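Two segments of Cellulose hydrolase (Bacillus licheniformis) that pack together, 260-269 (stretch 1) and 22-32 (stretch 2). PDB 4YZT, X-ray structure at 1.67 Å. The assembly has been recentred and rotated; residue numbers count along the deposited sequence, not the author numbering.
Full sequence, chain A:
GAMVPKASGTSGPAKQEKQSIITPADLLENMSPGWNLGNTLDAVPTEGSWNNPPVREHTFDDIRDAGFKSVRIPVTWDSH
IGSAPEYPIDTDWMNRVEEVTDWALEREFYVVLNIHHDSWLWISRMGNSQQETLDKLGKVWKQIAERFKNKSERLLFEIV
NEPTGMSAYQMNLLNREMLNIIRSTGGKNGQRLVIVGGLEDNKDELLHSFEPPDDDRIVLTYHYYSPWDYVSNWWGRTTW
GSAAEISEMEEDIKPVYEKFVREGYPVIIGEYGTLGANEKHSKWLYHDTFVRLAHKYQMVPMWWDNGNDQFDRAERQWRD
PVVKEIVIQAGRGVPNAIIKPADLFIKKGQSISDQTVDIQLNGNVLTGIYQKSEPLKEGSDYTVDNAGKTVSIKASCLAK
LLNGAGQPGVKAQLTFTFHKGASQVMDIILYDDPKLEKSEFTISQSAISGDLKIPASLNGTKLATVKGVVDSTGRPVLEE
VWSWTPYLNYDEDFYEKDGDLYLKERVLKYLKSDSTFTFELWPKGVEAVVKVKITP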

# COMPACT_ATOMS: atom_id res chain seq x y z
N PHE A 260 8.86 16.33 -17.08
CA PHE A 260 9.04 15.12 -17.88
C PHE A 260 7.84 14.74 -18.74
O PHE A 260 7.99 14.57 -19.94
CB PHE A 260 9.40 13.95 -16.98
CG PHE A 260 10.75 14.10 -16.29
CD1 PHE A 260 11.91 14.21 -17.04
CD2 PHE A 260 10.84 14.11 -14.91
CE1 PHE A 260 13.15 14.37 -16.42
CE2 PHE A 260 12.07 14.24 -14.28
CZ PHE A 260 13.23 14.37 -15.03
N VAL A 261 6.66 14.60 -18.13
CA VAL A 261 5.52 14.06 -18.87
C VAL A 261 5.15 14.96 -20.04
O VAL A 261 4.97 14.49 -21.16
CB VAL A 261 4.27 13.86 -17.97
CG1 VAL A 261 3.07 13.40 -18.81
CG2 VAL A 261 4.54 12.85 -16.86
N ARG A 262 5.08 16.27 -19.82
CA ARG A 262 4.65 17.13 -20.91
C ARG A 262 5.80 17.37 -21.90
O ARG A 262 5.60 18.01 -22.93
CB ARG A 262 4.05 18.44 -20.40
CG ARG A 262 5.00 19.45 -19.81
CD ARG A 262 4.23 20.71 -19.44
NE ARG A 262 5.09 21.66 -18.74
CZ ARG A 262 4.66 22.57 -17.88
NH1 ARG A 262 3.36 22.69 -17.60
NH2 ARG A 262 5.54 23.37 -17.30
N GLU A 263 6.97 16.80 -21.61
CA GLU A 263 8.07 16.77 -22.57
C GLU A 263 8.14 15.42 -23.30
O GLU A 263 9.08 15.16 -24.06
CB GLU A 263 9.41 17.05 -21.88
CG GLU A 263 9.57 18.47 -21.35
CD GLU A 263 9.29 19.53 -22.40
OE1 GLU A 263 9.84 19.41 -23.52
OE2 GLU A 263 8.53 20.47 -22.11
N GLY A 264 7.15 14.56 -23.07
CA GLY A 264 7.05 13.31 -23.81
C GLY A 264 7.55 12.04 -23.13
O GLY A 264 7.53 10.96 -23.74
N TYR A 265 8.00 12.15 -21.88
CA TYR A 265 8.42 10.96 -21.13
C TYR A 265 7.24 10.29 -20.44
O TYR A 265 6.63 10.88 -19.55
CB TYR A 265 9.47 11.33 -20.07
CG TYR A 265 10.81 11.71 -20.64
CD1 TYR A 265 11.71 10.73 -21.05
CD2 TYR A 265 11.19 13.04 -20.75
CE1 TYR A 265 12.94 11.07 -21.59
CE2 TYR A 265 12.42 13.39 -21.29
CZ TYR A 265 13.29 12.39 -21.70
OH TYR A 265 14.52 12.73 -22.22
N PRO A 266 6.94 9.03 -20.81
CA PRO A 266 5.94 8.30 -20.02
C PRO A 266 6.46 8.09 -18.59
O PRO A 266 7.68 8.05 -18.39
CB PRO A 266 5.81 6.96 -20.75
CG PRO A 266 6.39 7.22 -22.14
CD PRO A 266 7.48 8.22 -21.90
N VAL A 267 5.55 7.98 -17.63
CA VAL A 267 5.95 7.79 -16.24
C VAL A 267 5.12 6.70 -15.56
O VAL A 267 3.88 6.64 -15.71
CB VAL A 267 5.83 9.12 -15.44
CG1 VAL A 267 6.06 8.90 -13.95
CG2 VAL A 267 6.83 10.16 -15.98
N ILE A 268 5.82 5.83 -14.84
CA ILE A 268 5.20 4.80 -14.03
C ILE A 268 5.47 5.04 -12.56
O ILE A 268 6.62 5.14 -12.14
CB ILE A 268 5.71 3.38 -14.39
CG1 ILE A 268 5.25 2.97 -15.78
CG2 ILE A 268 5.21 2.34 -13.35
CD1 ILE A 268 5.82 1.61 -16.25
N ILE A 269 4.40 5.14 -11.77
CA ILE A 269 4.53 5.14 -10.32
C ILE A 269 4.57 3.67 -9.92
O ILE A 269 3.52 3.02 -9.85
CB ILE A 269 3.36 5.89 -9.66
CG1 ILE A 269 3.29 7.33 -10.16
CG2 ILE A 269 3.50 5.89 -8.16
CD1 ILE A 269 1.90 7.93 -10.08
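Stretch 2 (22-32) ITPADLLENMS

Pro-24, the first residue of helix 24-31, packs against Pro-266 at the centre of the contact, their CA atoms 3.9 Å apart and Pro-24 CG 3.8 Å from Pro-266 N; both rings are C-gamma exo. Pro-24, the residue with the largest area covered, fits into the bend of stretch 1: its CB is 3.7 Å from Val-261 CG1, its CG 3.6 Å from both Val-261 O and Tyr-265 O, and its CD 3.7 Å from Gly-264 O. From here the helix follows strand 267-269 in roughly the same N-to-C sense, the axes inclined at 39° and 9.3 Å apart at closest approach; Ser-32 is the first residue to leave helical phi/psi. Leu-27 and Met-31, one helical turn apart, both point toward stretch 1. Leu-27 CD2 touches Pro-266 CB at 3.8 Å and Ile-268 CG1 at 3.7 Å. Ile-268 leaves its backbone sideways, but its end comes nearer, bringing CD1 to 4.0 Å from Met-31 CE. Val-267, between Pro-266 and Ile-268 in sequence, has its CA-to-CB bond pointing away from the helix.

No direct hydrogen bond joins the stretches; water does. Water 2 donates to Pro-24 O (3.0 Å) and accepts from Val-267 N (3.1 Å), linking the first helical turn to the start of the strand. Toward the exposed edge, Pro-266 CG lies 3.8 Å from Ile-22 O, and water 1 donates to Ile-22 O (3.1 Å) and to Gly-264 O (2.7 Å). Gly-264 closes the type I turn begun at Val-261, with Gly-264 N bonded to Val-261 O at 2.9 Å; its positive phi of 101° suits glycine. Thr-23, whose CA-to-CB bond points away from stretch 1, caps the helix, its OG1 accepting from Asp-26 N at 3.0 Å, while Thr-23 N donates to Asp-26 OD2 at 3.3 Å.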

# COMPACT_ATOMS: atom_id res chain seq x y z
N ILE A 22 5.46 5.85 -28.47
CA ILE A 22 4.48 5.72 -27.40
C ILE A 22 4.47 6.96 -26.50
O ILE A 22 5.47 7.29 -25.85
CB ILE A 22 4.73 4.47 -26.54
CG1 ILE A 22 4.45 3.20 -27.36
CG2 ILE A 22 3.84 4.48 -25.29
CD1 ILE A 22 4.38 1.94 -26.52
N THR A 23 3.33 7.63 -26.46
CA THR A 23 3.17 8.82 -25.65
C THR A 23 2.87 8.48 -24.19
O THR A 23 2.47 7.35 -23.88
CB THR A 23 2.04 9.70 -26.16
OG1 THR A 23 0.82 8.96 -26.10
CG2 THR A 23 2.31 10.15 -27.60
N PRO A 24 3.07 9.45 -23.29
CA PRO A 24 2.62 9.24 -21.92
C PRO A 24 1.14 8.86 -21.87
O PRO A 24 0.75 8.04 -21.05
CB PRO A 24 2.88 10.60 -21.26
CG PRO A 24 4.04 11.17 -22.05
CD PRO A 24 3.80 10.72 -23.46
N ALA A 25 0.33 9.41 -22.78
CA ALA A 25 -1.10 9.11 -22.74
C ALA A 25 -1.38 7.68 -23.18
O ALA A 25 -2.27 7.01 -22.63
CB ALA A 25 -1.87 10.10 -23.61
N ASP A 26 -0.63 7.21 -24.17
CA ASP A 26 -0.73 5.83 -24.63
C ASP A 26 -0.42 4.85 -23.49
O ASP A 26 -1.12 3.85 -23.32
CB ASP A 26 0.22 5.60 -25.81
CG ASP A 26 -0.24 6.30 -27.09
OD1 ASP A 26 -1.47 6.56 -27.25
OD2 ASP A 26 0.63 6.58 -27.95
N LEU A 27 0.63 5.12 -22.72
CA LEU A 27 1.01 4.23 -21.64
C LEU A 27 -0.06 4.20 -20.55
O LEU A 27 -0.37 3.15 -20.00
CB LEU A 27 2.37 4.61 -21.01
CG LEU A 27 2.99 3.47 -20.22
CD1 LEU A 27 3.58 2.45 -21.19
CD2 LEU A 27 4.05 3.94 -19.19
N LEU A 28 -0.63 5.37 -20.24
CA LEU A 28 -1.69 5.47 -19.25
C LEU A 28 -2.88 4.64 -19.71
O LEU A 28 -3.40 3.82 -18.95
CB LEU A 28 -2.12 6.93 -19.02
CG LEU A 28 -3.17 7.15 -17.93
CD1 LEU A 28 -2.55 7.03 -16.54
CD2 LEU A 28 -3.90 8.49 -18.08
N GLU A 29 -3.29 4.82 -20.96
CA GLU A 29 -4.44 4.10 -21.52
C GLU A 29 -4.24 2.59 -21.47
O GLU A 29 -5.16 1.82 -21.18
CB GLU A 29 -4.72 4.56 -22.96
CG GLU A 29 -5.75 3.70 -23.69
CD GLU A 29 -7.15 3.81 -23.12
OE1 GLU A 29 -7.44 4.79 -22.40
OE2 GLU A 29 -7.96 2.90 -23.39
N ASN A 30 -3.01 2.15 -21.73
CA ASN A 30 -2.74 0.72 -21.79
C ASN A 30 -2.47 0.06 -20.44
O ASN A 30 -2.78 -1.13 -20.28
CB ASN A 30 -1.54 0.44 -22.70
CG ASN A 30 -1.84 0.70 -24.16
OD1 ASN A 30 -3.00 0.69 -24.58
ND2 ASN A 30 -0.79 0.94 -24.94
N MET A 31 -1.91 0.80 -19.47
CA MET A 31 -1.44 0.18 -18.21
C MET A 31 -2.22 0.53 -16.92
O MET A 31 -2.17 -0.23 -15.94
CB MET A 31 0.04 0.53 -17.98
CG MET A 31 1.02 -0.01 -19.06
SD MET A 31 2.76 0.17 -18.56
CE MET A 31 2.87 -0.93 -17.14
N SER A 32 -2.92 1.65 -16.88
CA SER A 32 -3.55 2.08 -15.62
C SER A 32 -4.90 1.40 -15.41
O SER A 32 -5.70 1.38 -16.34
CB SER A 32 -3.72 3.60 -15.60
OG SER A 32 -4.35 4.04 -14.41
O HOH W 1 6.71 10.09 -26.15
O HOH W 2 2.67 7.81 -18.81